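Local coordinates for core protein VP4 (PDB 2JHP) that works as the multifunctional RNA-capping enzyme of the bluetongue virus core, with bound guanine and S-adenosyl-L-homocysteine in its pockets, at residues His5-Val10 / Leu39-Tyr44; Gln61-Gly66 / Ile81-Asp86; Phe67-Thr72 / Val76-Ile81; Arg524-Val529 / Ser561-Thr566. All blocks are in the same frame, centred on the assembly; numbering follows the deposited sequence.

Contact 1: residues His5-Val10 / Leu39-Tyr44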
loop_
_atom_site.group_PDB
_atom_site.type_symbol
_atom_site.label_atom_id
_atom_site.label_comp_id
_atom_site.label_asym_id
_atom_site.label_seq_id
_atom_site.Cartn_x
_atom_site.Cartn_y
_atom_site.Cartn_z
ATOM N N HIS A 5 10.132 -16.320 11.617
ATOM C CA HIS A 5 8.943 -17.070 11.973
ATOM C C HIS A 5 8.087 -16.269 12.958
ATOM O O HIS A 5 8.602 -15.473 13.736
ATOM C CB HIS A 5 9.327 -18.419 12.574
ATOM C CG HIS A 5 9.976 -18.316 13.920
ATOM N ND1 HIS A 5 11.343 -18.406 14.096
ATOM C CD2 HIS A 5 9.451 -18.100 15.154
ATOM C CE1 HIS A 5 11.628 -18.273 15.381
ATOM N NE2 HIS A 5 10.500 -18.083 16.043
ATOM N N ALA A 6 6.779 -16.487 12.903
ATOM C CA ALA A 6 5.855 -15.927 13.871
ATOM C C ALA A 6 5.723 -16.892 15.039
ATOM O O ALA A 6 5.783 -18.118 14.852
ATOM C CB ALA A 6 4.501 -15.693 13.223
ATOM N N VAL A 7 5.574 -16.358 16.234
ATOM C CA VAL A 7 5.196 -17.184 17.343
ATOM C C VAL A 7 3.664 -17.129 17.416
ATOM O O VAL A 7 3.070 -16.096 17.753
ATOM C CB VAL A 7 5.863 -16.714 18.674
ATOM C CG1 VAL A 7 5.381 -17.543 19.860
ATOM C CG2 VAL A 7 7.382 -16.786 18.564
ATOM N N LEU A 8 3.028 -18.239 17.050
ATOM C CA LEU A 8 1.588 -18.312 17.005
ATOM C C LEU A 8 1.097 -18.644 18.396
ATOM O O LEU A 8 0.969 -19.816 18.783
ATOM C CB LEU A 8 1.125 -19.338 15.970
ATOM C CG LEU A 8 1.647 -19.220 14.536
ATOM C CD1 LEU A 8 1.124 -20.378 13.647
ATOM C CD2 LEU A 8 1.294 -17.863 13.929
ATOM N N TYR A 9 0.843 -17.588 19.154
ATOM C CA TYR A 9 0.448 -17.733 20.537
ATOM C C TYR A 9 -1.060 -17.884 20.670
ATOM O O TYR A 9 -1.838 -17.060 20.168
ATOM C CB TYR A 9 0.952 -16.559 21.377
ATOM C CG TYR A 9 0.402 -16.544 22.788
ATOM C CD1 TYR A 9 1.103 -17.139 23.839
ATOM C CD2 TYR A 9 -0.827 -15.933 23.070
ATOM C CE1 TYR A 9 0.592 -17.126 25.139
ATOM C CE2 TYR A 9 -1.344 -15.912 24.359
ATOM C CZ TYR A 9 -0.631 -16.503 25.390
ATOM O OH TYR A 9 -1.148 -16.484 26.656
ATOM N N VAL A 10 -1.459 -18.938 21.373
ATOM C CA VAL A 10 -2.872 -19.201 21.642
ATOM C C VAL A 10 -3.153 -19.174 23.141
ATOM O O VAL A 10 -2.289 -19.531 23.949
ATOM C CB VAL A 10 -3.331 -20.548 21.024
ATOM C CG1 VAL A 10 -3.033 -20.571 19.528
ATOM C CG2 VAL A 10 -2.665 -21.736 21.724
ATOM N N LEU A 39 16.664 -17.198 24.024
ATOM C CA LEU A 39 17.333 -18.455 23.669
ATOM C C LEU A 39 16.349 -19.581 23.330
ATOM O O LEU A 39 16.673 -20.463 22.530
ATOM C CB LEU A 39 18.410 -18.880 24.687
ATOM C CG LEU A 39 18.136 -19.158 26.164
ATOM C CD1 LEU A 39 17.750 -20.621 26.393
ATOM C CD2 LEU A 39 19.390 -18.798 26.964
ATOM N N GLU A 40 15.145 -19.520 23.897
ATOM C CA GLU A 40 14.109 -20.490 23.568
ATOM C C GLU A 40 13.520 -20.292 22.188
ATOM O O GLU A 40 13.490 -21.222 21.389
ATOM C CB GLU A 40 12.993 -20.516 24.614
ATOM C CG GLU A 40 13.238 -21.532 25.722
ATOM C CD GLU A 40 13.662 -22.888 25.178
ATOM O OE1 GLU A 40 13.080 -23.340 24.161
ATOM O OE2 GLU A 40 14.584 -23.496 25.770
ATOM N N ASN A 41 13.050 -19.077 21.926
ATOM C CA ASN A 41 12.490 -18.702 20.626
ATOM C C ASN A 41 13.469 -18.972 19.474
ATOM O O ASN A 41 13.052 -19.372 18.388
ATOM C CB ASN A 41 12.043 -17.223 20.638
ATOM C CG ASN A 41 11.014 -16.896 19.551
ATOM O OD1 ASN A 41 10.549 -17.777 18.828
ATOM N ND2 ASN A 41 10.656 -15.619 19.439
ATOM N N GLY A 42 14.766 -18.782 19.729
ATOM C CA GLY A 42 15.799 -18.961 18.707
ATOM C C GLY A 42 16.014 -20.387 18.241
ATOM O O GLY A 42 16.699 -20.618 17.242
ATOM N N LYS A 43 15.458 -21.347 18.983
ATOM C CA LYS A 43 15.550 -22.771 18.635
ATOM C C LYS A 43 14.621 -23.134 17.480
ATOM O O LYS A 43 14.824 -24.146 16.802
ATOM C CB LYS A 43 15.216 -23.654 19.838
ATOM C CG LYS A 43 16.172 -23.517 20.997
ATOM C CD LYS A 43 15.997 -24.646 21.993
ATOM C CE LYS A 43 16.626 -24.322 23.345
ATOM N NZ LYS A 43 18.022 -23.798 23.262
ATOM N N TYR A 44 13.609 -22.302 17.251
ATOM C CA TYR A 44 12.579 -22.622 16.268
ATOM C C TYR A 44 12.864 -22.040 14.883
ATOM O O TYR A 44 13.151 -20.849 14.740
ATOM C CB TYR A 44 11.208 -22.183 16.790
ATOM C CG TYR A 44 10.883 -22.768 18.143
ATOM C CD1 TYR A 44 10.813 -21.955 19.275
ATOM C CD2 TYR A 44 10.660 -24.147 18.301
ATOM C CE1 TYR A 44 10.521 -22.487 20.525
ATOM C CE2 TYR A 44 10.363 -24.691 19.550
ATOM C CZ TYR A 44 10.302 -23.854 20.657
ATOM O OH TYR A 44 10.016 -24.376 21.897
#

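Contact 2: residues Gln61-Gly66 / Ile81-Asp86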
loop_
_atom_site.group_PDB
_atom_site.type_symbol
_atom_site.label_atom_id
_atom_site.label_comp_id
_atom_site.label_asym_id
_atom_site.label_seq_id
_atom_site.Cartn_x
_atom_site.Cartn_y
_atom_site.Cartn_z
ATOM N N GLN A 61 7.757 -6.043 23.203
ATOM C CA GLN A 61 8.658 -7.144 23.520
ATOM C C GLN A 61 8.181 -8.381 22.796
ATOM O O GLN A 61 8.958 -9.021 22.077
ATOM C CB GLN A 61 8.754 -7.391 25.022
ATOM C CG GLN A 61 9.671 -6.418 25.714
ATOM C CD GLN A 61 9.868 -6.710 27.206
ATOM O OE1 GLN A 61 8.906 -6.980 27.938
ATOM N NE2 GLN A 61 11.122 -6.636 27.659
ATOM N N LEU A 62 6.893 -8.689 22.949
ATOM C CA LEU A 62 6.313 -9.864 22.292
ATOM C C LEU A 62 6.315 -9.747 20.767
ATOM O O LEU A 62 6.540 -10.734 20.071
ATOM C CB LEU A 62 4.917 -10.193 22.845
ATOM C CG LEU A 62 4.862 -10.771 24.268
ATOM C CD1 LEU A 62 3.432 -11.051 24.725
ATOM C CD2 LEU A 62 5.708 -12.032 24.398
ATOM N N ARG A 63 6.089 -8.542 20.247
ATOM C CA ARG A 63 6.158 -8.333 18.796
ATOM C C ARG A 63 7.572 -8.519 18.241
ATOM O O ARG A 63 7.746 -9.018 17.127
ATOM C CB ARG A 63 5.606 -6.968 18.403
ATOM C CG ARG A 63 4.087 -6.871 18.448
ATOM C CD ARG A 63 3.389 -7.760 17.475
ATOM N NE ARG A 63 2.005 -7.340 17.331
ATOM C CZ ARG A 63 0.989 -8.144 17.017
ATOM N NH1 ARG A 63 1.184 -9.443 16.833
ATOM N NH2 ARG A 63 -0.239 -7.650 16.907
ATOM N N GLY A 64 8.569 -8.133 19.029
ATOM C CA GLY A 64 9.967 -8.330 18.667
ATOM C C GLY A 64 10.299 -9.804 18.604
ATOM O O GLY A 64 11.221 -10.218 17.893
ATOM N N HIS A 65 9.533 -10.591 19.352
ATOM C CA HIS A 65 9.630 -12.043 19.325
ATOM C C HIS A 65 8.874 -12.688 18.163
ATOM O O HIS A 65 9.053 -13.878 17.895
ATOM C CB HIS A 65 9.129 -12.624 20.646
ATOM C CG HIS A 65 10.162 -12.625 21.721
ATOM N ND1 HIS A 65 11.202 -13.530 21.749
ATOM C CD2 HIS A 65 10.329 -11.822 22.798
ATOM C CE1 HIS A 65 11.963 -13.285 22.800
ATOM N NE2 HIS A 65 11.452 -12.258 23.456
ATOM N N GLY A 66 8.035 -11.907 17.490
ATOM C CA GLY A 66 7.177 -12.421 16.433
ATOM C C GLY A 66 5.827 -12.973 16.873
ATOM O O GLY A 66 5.235 -13.767 16.159
ATOM N N ILE A 81 -0.461 -3.200 27.761
ATOM C CA ILE A 81 -1.797 -2.801 27.332
ATOM C C ILE A 81 -2.727 -4.018 27.351
ATOM O O ILE A 81 -2.277 -5.155 27.533
ATOM C CB ILE A 81 -1.785 -2.186 25.891
ATOM C CG1 ILE A 81 -1.235 -3.185 24.865
ATOM C CG2 ILE A 81 -1.003 -0.865 25.848
ATOM C CD1 ILE A 81 -1.587 -2.846 23.428
ATOM N N ILE A 82 -4.023 -3.770 27.176
ATOM C CA ILE A 82 -4.980 -4.839 26.921
ATOM C C ILE A 82 -5.036 -5.020 25.397
ATOM O O ILE A 82 -5.756 -4.300 24.691
ATOM C CB ILE A 82 -6.372 -4.540 27.554
ATOM C CG1 ILE A 82 -6.240 -4.400 29.076
ATOM C CG2 ILE A 82 -7.362 -5.645 27.234
ATOM C CD1 ILE A 82 -7.482 -3.909 29.788
ATOM N N LYS A 83 -4.245 -5.969 24.900
ATOM C CA LYS A 83 -4.032 -6.145 23.463
ATOM C C LYS A 83 -5.214 -6.796 22.760
ATOM O O LYS A 83 -5.633 -7.882 23.146
ATOM C CB LYS A 83 -2.764 -6.980 23.213
ATOM C CG LYS A 83 -2.505 -7.340 21.747
ATOM C CD LYS A 83 -2.133 -6.118 20.901
ATOM C CE LYS A 83 -2.080 -6.454 19.413
ATOM N NZ LYS A 83 -3.376 -6.244 18.699
ATOM N N THR A 84 -5.728 -6.142 21.718
ATOM C CA THR A 84 -6.771 -6.715 20.863
ATOM C C THR A 84 -6.257 -7.979 20.172
ATOM O O THR A 84 -5.144 -7.999 19.640
ATOM C CB THR A 84 -7.259 -5.709 19.793
ATOM O OG1 THR A 84 -7.648 -4.486 20.424
ATOM C CG2 THR A 84 -8.451 -6.263 19.024
ATOM N N VAL A 85 -7.075 -9.029 20.198
ATOM C CA VAL A 85 -6.724 -10.328 19.620
ATOM C C VAL A 85 -6.531 -10.244 18.101
ATOM O O VAL A 85 -7.415 -9.779 17.381
ATOM C CB VAL A 85 -7.762 -11.413 20.040
ATOM C CG1 VAL A 85 -7.835 -12.539 19.058
ATOM C CG2 VAL A 85 -7.415 -11.963 21.409
ATOM N N ASP A 86 -5.352 -10.659 17.637
ATOM C CA ASP A 86 -5.003 -10.651 16.208
ATOM C C ASP A 86 -5.887 -11.578 15.378
ATOM O O ASP A 86 -6.448 -11.163 14.367
ATOM C CB ASP A 86 -3.532 -11.043 15.995
ATOM C CG ASP A 86 -2.555 -9.971 16.453
ATOM O OD1 ASP A 86 -1.419 -10.342 16.816
ATOM O OD2 ASP A 86 -2.909 -8.770 16.452
#

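Contact 3: residues Phe67-Thr72 / Val76-Ile81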
loop_
_atom_site.group_PDB
_atom_site.type_symbol
_atom_site.label_atom_id
_atom_site.label_comp_id
_atom_site.label_asym_id
_atom_site.label_seq_id
_atom_site.Cartn_x
_atom_site.Cartn_y
_atom_site.Cartn_z
ATOM N N PHE A 67 5.328 -12.542 18.029
ATOM C CA PHE A 67 4.030 -12.990 18.564
ATOM C C PHE A 67 2.807 -12.544 17.768
ATOM O O PHE A 67 2.682 -11.371 17.385
ATOM C CB PHE A 67 3.856 -12.530 20.003
ATOM C CG PHE A 67 4.329 -13.514 21.001
ATOM C CD1 PHE A 67 5.686 -13.818 21.116
ATOM C CD2 PHE A 67 3.432 -14.147 21.849
ATOM C CE1 PHE A 67 6.138 -14.740 22.060
ATOM C CE2 PHE A 67 3.877 -15.073 22.797
ATOM C CZ PHE A 67 5.234 -15.368 22.896
ATOM N N ILE A 68 1.917 -13.503 17.526
ATOM C CA ILE A 68 0.594 -13.257 16.991
ATOM C C ILE A 68 -0.366 -13.872 17.993
ATOM O O ILE A 68 -0.186 -15.021 18.421
ATOM C CB ILE A 68 0.417 -13.886 15.593
ATOM C CG1 ILE A 68 1.206 -13.080 14.557
ATOM C CG2 ILE A 68 -1.079 -13.997 15.190
ATOM C CD1 ILE A 68 1.231 -13.726 13.133
ATOM N N PHE A 69 -1.382 -13.102 18.364
ATOM C CA PHE A 69 -2.268 -13.487 19.451
ATOM C C PHE A 69 -3.562 -14.076 18.904
ATOM O O PHE A 69 -4.298 -13.418 18.169
ATOM C CB PHE A 69 -2.501 -12.293 20.383
ATOM C CG PHE A 69 -1.223 -11.668 20.881
ATOM C CD1 PHE A 69 -0.576 -10.681 20.147
ATOM C CD2 PHE A 69 -0.647 -12.082 22.076
ATOM C CE1 PHE A 69 0.619 -10.111 20.612
ATOM C CE2 PHE A 69 0.541 -11.513 22.536
ATOM C CZ PHE A 69 1.169 -10.530 21.804
ATOM N N ILE A 70 -3.798 -15.342 19.244
ATOM C CA ILE A 70 -4.954 -16.087 18.752
ATOM C C ILE A 70 -5.815 -16.553 19.925
ATOM O O ILE A 70 -5.299 -17.151 20.872
ATOM C CB ILE A 70 -4.522 -17.321 17.917
ATOM C CG1 ILE A 70 -3.600 -16.921 16.763
ATOM C CG2 ILE A 70 -5.726 -18.058 17.372
ATOM C CD1 ILE A 70 -2.200 -17.441 16.896
ATOM N N SER A 71 -7.119 -16.285 19.863
ATOM C CA SER A 71 -8.050 -16.700 20.925
ATOM C C SER A 71 -9.504 -16.700 20.469
ATOM O O SER A 71 -9.830 -16.156 19.413
ATOM C CB SER A 71 -7.921 -15.778 22.150
ATOM O OG SER A 71 -8.811 -16.168 23.188
ATOM N N THR A 72 -10.370 -17.314 21.275
ATOM C CA THR A 72 -11.812 -17.159 21.110
ATOM C C THR A 72 -12.244 -15.825 21.719
ATOM O O THR A 72 -13.155 -15.170 21.210
ATOM C CB THR A 72 -12.627 -18.324 21.747
ATOM O OG1 THR A 72 -12.358 -18.407 23.153
ATOM C CG2 THR A 72 -12.292 -19.658 21.077
ATOM N N VAL A 76 -6.264 -10.137 25.117
ATOM C CA VAL A 76 -5.368 -10.755 26.085
ATOM C C VAL A 76 -4.685 -9.662 26.927
ATOM O O VAL A 76 -4.381 -8.571 26.424
ATOM C CB VAL A 76 -4.360 -11.759 25.396
ATOM C CG1 VAL A 76 -3.268 -11.038 24.613
ATOM C CG2 VAL A 76 -3.753 -12.733 26.407
ATOM N N GLN A 77 -4.487 -9.954 28.211
ATOM C CA GLN A 77 -3.858 -9.019 29.134
ATOM C C GLN A 77 -2.333 -9.134 29.113
ATOM O O GLN A 77 -1.765 -10.130 29.564
ATOM C CB GLN A 77 -4.384 -9.224 30.558
ATOM C CG GLN A 77 -3.775 -8.272 31.574
ATOM C CD GLN A 77 -4.206 -6.837 31.355
ATOM O OE1 GLN A 77 -5.331 -6.454 31.709
ATOM N NE2 GLN A 77 -3.314 -6.026 30.786
ATOM N N LEU A 78 -1.684 -8.103 28.582
ATOM C CA LEU A 78 -0.226 -8.001 28.587
ATOM C C LEU A 78 0.238 -7.074 29.713
ATOM O O LEU A 78 -0.592 -6.526 30.450
ATOM C CB LEU A 78 0.276 -7.507 27.224
ATOM C CG LEU A 78 0.613 -8.490 26.096
ATOM C CD1 LEU A 78 -0.245 -9.739 26.097
ATOM C CD2 LEU A 78 0.519 -7.791 24.750
ATOM N N ALA A 79 1.555 -6.907 29.858
ATOM C CA ALA A 79 2.126 -6.072 30.934
ATOM C C ALA A 79 1.990 -4.593 30.628
ATOM O O ALA A 79 2.222 -3.744 31.482
ATOM C CB ALA A 79 3.596 -6.419 31.151
ATOM N N ASP A 80 1.590 -4.315 29.394
ATOM C CA ASP A 80 1.721 -3.015 28.774
ATOM C C ASP A 80 0.336 -2.444 28.519
ATOM O O ASP A 80 0.012 -1.351 28.976
ATOM C CB ASP A 80 2.443 -3.213 27.427
ATOM C CG ASP A 80 3.052 -1.933 26.875
ATOM O OD1 ASP A 80 2.689 -0.823 27.327
ATOM O OD2 ASP A 80 3.912 -2.047 25.978
ATOM N N ILE A 81 -0.461 -3.200 27.761
ATOM C CA ILE A 81 -1.797 -2.801 27.332
ATOM C C ILE A 81 -2.727 -4.018 27.351
ATOM O O ILE A 81 -2.277 -5.155 27.533
ATOM C CB ILE A 81 -1.785 -2.186 25.891
ATOM C CG1 ILE A 81 -1.235 -3.185 24.865
ATOM C CG2 ILE A 81 -1.003 -0.865 25.848
ATOM C CD1 ILE A 81 -1.587 -2.846 23.428
#

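Contact 4: residues Arg524-Val529 / Ser561-Thr566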
loop_
_atom_site.group_PDB
_atom_site.type_symbol
_atom_site.label_atom_id
_atom_site.label_comp_id
_atom_site.label_asym_id
_atom_site.label_seq_id
_atom_site.Cartn_x
_atom_site.Cartn_y
_atom_site.Cartn_z
ATOM N N ARG A 524 21.914 -17.797 17.548
ATOM C CA ARG A 524 22.765 -18.908 18.001
ATOM C C ARG A 524 22.744 -20.089 17.034
ATOM O O ARG A 524 23.784 -20.634 16.674
ATOM C CB ARG A 524 22.361 -19.375 19.397
ATOM C CG ARG A 524 22.612 -18.336 20.467
ATOM C CD ARG A 524 23.194 -18.999 21.701
ATOM N NE ARG A 524 24.025 -18.073 22.472
ATOM C CZ ARG A 524 24.549 -18.351 23.662
ATOM N NH1 ARG A 524 24.318 -19.528 24.236
ATOM N NH2 ARG A 524 25.304 -17.451 24.285
ATOM N N VAL A 525 21.543 -20.462 16.612
ATOM C CA VAL A 525 21.361 -21.502 15.600
ATOM C C VAL A 525 22.044 -21.127 14.293
ATOM O O VAL A 525 22.676 -21.957 13.647
ATOM C CB VAL A 525 19.867 -21.824 15.391
ATOM C CG1 VAL A 525 19.633 -22.458 14.041
ATOM C CG2 VAL A 525 19.391 -22.744 16.516
ATOM N N GLU A 526 21.946 -19.854 13.945
ATOM C CA GLU A 526 22.533 -19.344 12.714
ATOM C C GLU A 526 24.070 -19.412 12.699
ATOM O O GLU A 526 24.684 -19.559 11.638
ATOM C CB GLU A 526 22.031 -17.923 12.459
ATOM C CG GLU A 526 20.619 -17.865 11.897
ATOM C CD GLU A 526 20.546 -18.275 10.424
ATOM O OE1 GLU A 526 21.612 -18.412 9.774
ATOM O OE2 GLU A 526 19.417 -18.459 9.919
ATOM N N SER A 527 24.686 -19.319 13.870
ATOM C CA SER A 527 26.133 -19.395 13.947
ATOM C C SER A 527 26.573 -20.836 13.726
ATOM O O SER A 527 27.601 -21.100 13.103
ATOM C CB SER A 527 26.654 -18.850 15.287
ATOM O OG SER A 527 26.226 -19.643 16.384
ATOM N N SER A 528 25.777 -21.767 14.235
ATOM C CA SER A 528 26.079 -23.177 14.084
ATOM C C SER A 528 25.867 -23.631 12.630
ATOM O O SER A 528 26.716 -24.307 12.050
ATOM C CB SER A 528 25.278 -24.004 15.089
ATOM O OG SER A 528 25.870 -23.932 16.379
ATOM N N VAL A 529 24.759 -23.192 12.043
ATOM C CA VAL A 529 24.442 -23.442 10.643
ATOM C C VAL A 529 25.495 -22.850 9.705
ATOM O O VAL A 529 25.759 -23.390 8.633
ATOM C CB VAL A 529 23.023 -22.919 10.296
ATOM C CG1 VAL A 529 22.792 -22.810 8.771
ATOM C CG2 VAL A 529 21.960 -23.800 10.959
ATOM N N SER A 561 24.865 -14.638 7.659
ATOM C CA SER A 561 23.684 -15.504 7.688
ATOM C C SER A 561 22.651 -15.160 6.614
ATOM O O SER A 561 21.935 -16.044 6.141
ATOM C CB SER A 561 23.016 -15.469 9.064
ATOM O OG SER A 561 22.487 -14.187 9.339
ATOM N N GLY A 562 22.568 -13.881 6.244
ATOM C CA GLY A 562 21.560 -13.392 5.306
ATOM C C GLY A 562 20.163 -13.431 5.908
ATOM O O GLY A 562 19.163 -13.276 5.200
ATOM N N ALA A 563 20.104 -13.621 7.221
ATOM C CA ALA A 563 18.857 -13.815 7.929
ATOM C C ALA A 563 18.297 -12.539 8.576
ATOM O O ALA A 563 17.122 -12.503 8.944
ATOM C CB ALA A 563 19.030 -14.910 8.969
ATOM N N TYR A 564 19.128 -11.501 8.718
ATOM C CA TYR A 564 18.711 -10.259 9.412
ATOM C C TYR A 564 18.864 -8.981 8.601
ATOM O O TYR A 564 19.739 -8.876 7.735
ATOM C CB TYR A 564 19.431 -10.097 10.764
ATOM C CG TYR A 564 19.386 -11.362 11.588
ATOM C CD1 TYR A 564 20.477 -12.236 11.616
ATOM C CD2 TYR A 564 18.228 -11.723 12.292
ATOM C CE1 TYR A 564 20.426 -13.407 12.337
ATOM C CE2 TYR A 564 18.189 -12.914 13.035
ATOM C CZ TYR A 564 19.286 -13.734 13.042
ATOM O OH TYR A 564 19.221 -14.883 13.767
ATOM N N VAL A 565 17.985 -8.024 8.895
ATOM C CA VAL A 565 18.132 -6.644 8.426
ATOM C C VAL A 565 18.023 -5.692 9.604
ATOM O O VAL A 565 16.938 -5.482 10.135
ATOM C CB VAL A 565 17.049 -6.251 7.386
ATOM C CG1 VAL A 565 17.250 -4.807 6.940
ATOM C CG2 VAL A 565 17.065 -7.202 6.190
ATOM N N THR A 566 19.148 -5.129 10.021
ATOM C CA THR A 566 19.143 -4.068 11.033
ATOM C C THR A 566 20.039 -2.905 10.598
ATOM O O THR A 566 20.736 -3.011 9.587
ATOM C CB THR A 566 19.547 -4.598 12.424
ATOM O OG1 THR A 566 19.183 -3.642 13.427
ATOM C CG2 THR A 566 21.060 -4.888 12.492
#

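Contact 1: residues His5-Val10 / Leu39-Tyr44
His5 faces Tyr44 and Val7 faces Asn41 across this contact. The CA atoms of His5 and Tyr44 lie 7.9 Å apart, and those of Val7 and Asn41 8.1 Å. The second segment is the last part of helix 34-41 and a type I beta turn from Asn41 to Tyr44, closed by the bond from Tyr44 N to Asn41 O. The two backbones are not bonded to each other, and the link is made by side chains. Its main element is a nearly straight hydrogen bond, 2.8 Å, from His5 NE2 to Asn41 OD1, with an N-H...O angle of 171°. The oxygen lies in the plane of the imidazole, at its edge. Seen from the amide, however, the donor stands well above the carbonyl plane. The planes of ring and amide are steeply turned, 73° apart. Here the start of strand 7-10, the central strand of a five-stranded parallel sheet, meets the end region of a crossover helix: strand 25-27, helix 34-41 and strand 48-51 form a beta-alpha-beta unit. The Asn41 amide is held at both ends, because its ND2 also bonds to His65 O. Val7 CG2 packs against the same amide, 3.3 Å from Asn41 OD1. This branch lies anti to the carbonyl carbon of Val7, while CG1 turns to Phe67. Tyr44 CB sits over one face of the imidazole, near the rim. Tyr44 O lies close to His5 CE1, at 3.1 Å, and the phenol ring turns away toward Pro24.

Contact 2: residues Gln61-Gly66 / Ile81-Asp86
Arg63 reaches Asp86 through a chain bent at chi2 (-64°) and then nearly extended at chi3. Asp86 comes from the opposite direction, with CG anti to its own carbonyl carbon. The helix that carries Arg63 ends in a Schellman motif at Gly66, whose positive phi turns the chain toward strand 67-71. The two flat groups meet edge to edge and nearly coplanar, their planes 11° apart. The guanidinium grips end-on with NH1 and NH2. Arg63 NH1 bonds to Asp86 OD1 at 2.8 Å. Arg63 NH2 bonds to Asp86 OD2 at 2.9 Å, on the syn lone pair, and also to OD1. The same two nitrogens serve backbone oxygens too: NH1 bonds to Phe67 O and NH2 to Leu489 O. Lys83 joins from its own strand, 82-84. Its CE lies 3.3 Å from Arg63 NH2. Its NZ bonds to Thr84 O and more weakly to Asp86 OD2, at 3.4 Å. Asp86 is the buried centre of a salt-bridge network, and Thr490 OG1 also bonds to its OD2. A carboxylate shared by two cationic side chains is probably kept ionised, and it probably offsets the closeness of the two positive charges.

Contact 3: residues Phe67-Thr72 / Val76-Ile81
Phe69, in the middle of strand 67-71, meets Val76 and Leu78 of the segment that follows. Two residues earlier the strand begins with Phe67, whose ring packs on Leu62, and Ile68 comes next, its side chain on Ala6. Phe69 follows, and its side chain carries the whole contact. With CG anti to the carbonyl carbon (chi1 -53°), the ring extends toward the second segment. Its CD2 touches Val76 CG1 at 3.8 Å, the two side chains crossing at about a right angle. Leu78 comes from the opposite direction and spreads both methyls along the far end of the ring: CD1 lies 4.1 Å from CE2 of Phe69, and CD2 the same distance from CZ. Strand 67-71 belongs to the parallel sheet, between strands 7-10 and 87-88. Val76 belongs to strand 75-77, which pairs antiparallel with strand 82-84, so the ring joins the main sheet to a small hairpin. Leu62 of helix 59-64 also packs on Phe69. The turn beyond Leu78 is closed by a bond from Leu78 N to Ile81 O, 3.2 Å; Gln77 NE2 bonds to the carbonyl O of Leu78, 2.8 Å. Ile70 packs on Leu8 and Val10 of strand 7-10, and Ser71 ends the strand.

Contact 4: residues Arg524-Val529 / Ser561-Thr566
Glu526 has the most surface buried here, and Ser561 and Tyr564 are its main partners. Glu526 lies on helix 523-533, and its chain is bent at chi2 (-74°), which brings the carboxylate over the turn at Ser561. OE1 touches Ser561 CB at 3.3 Å, and OE2 lies 3.7 Å from Ala563 CB. No hydrogen bond joins the two segments; the acid packs on carbon atoms. Glu3 brings a second carboxylate close to Glu526 OE2, and this may raise the proton affinity of the pair. Ser561 gives Glu526 its CB, while its hydroxyl is used elsewhere. OG sits between the backbone N and the carbonyl carbon, where it accepts from Ala563 N at 3.2 Å. This is an ST turn, and OG is also bonded to Thr558 O. Gly562 takes a positive phi and lets the chain leave the helix. Tyr564 and Glu526 run antiparallel alongside each other, the ring 76° from the carboxylate plane. The Tyr564 OH lies 3.8 Å from Glu526 CG and bonds to Ile521 O, just before helix 523-533. The CB of Ala563 lies over one face of the ring. The loop runs between helices 551-561 and 568-576. Beyond Tyr564 it passes helix 453-460, where Val565 touches Arg453 and Thr566 touches Met457.

Contacts 1, 2 and 3 belong to the N-terminal alpha/beta part of the chain, and contact 4 lies far later in sequence. Contact 3 is nested inside the loop closed by contact 2. Their centres are about 5 Å apart and they share Ile81. Contact 1 comes before both, with its centre about 13 Å from that of contact 2. It joins contact 3 through the neighbouring strands 7-10 and 67-71. Contact 4, centred about 15 Å from contact 1, touches it where Gly42 O packs on Val525 CG2. It stays clear of contacts 2 and 3. Helix 523-533 thus meets the N-terminal part at the turn that follows helix 34-41.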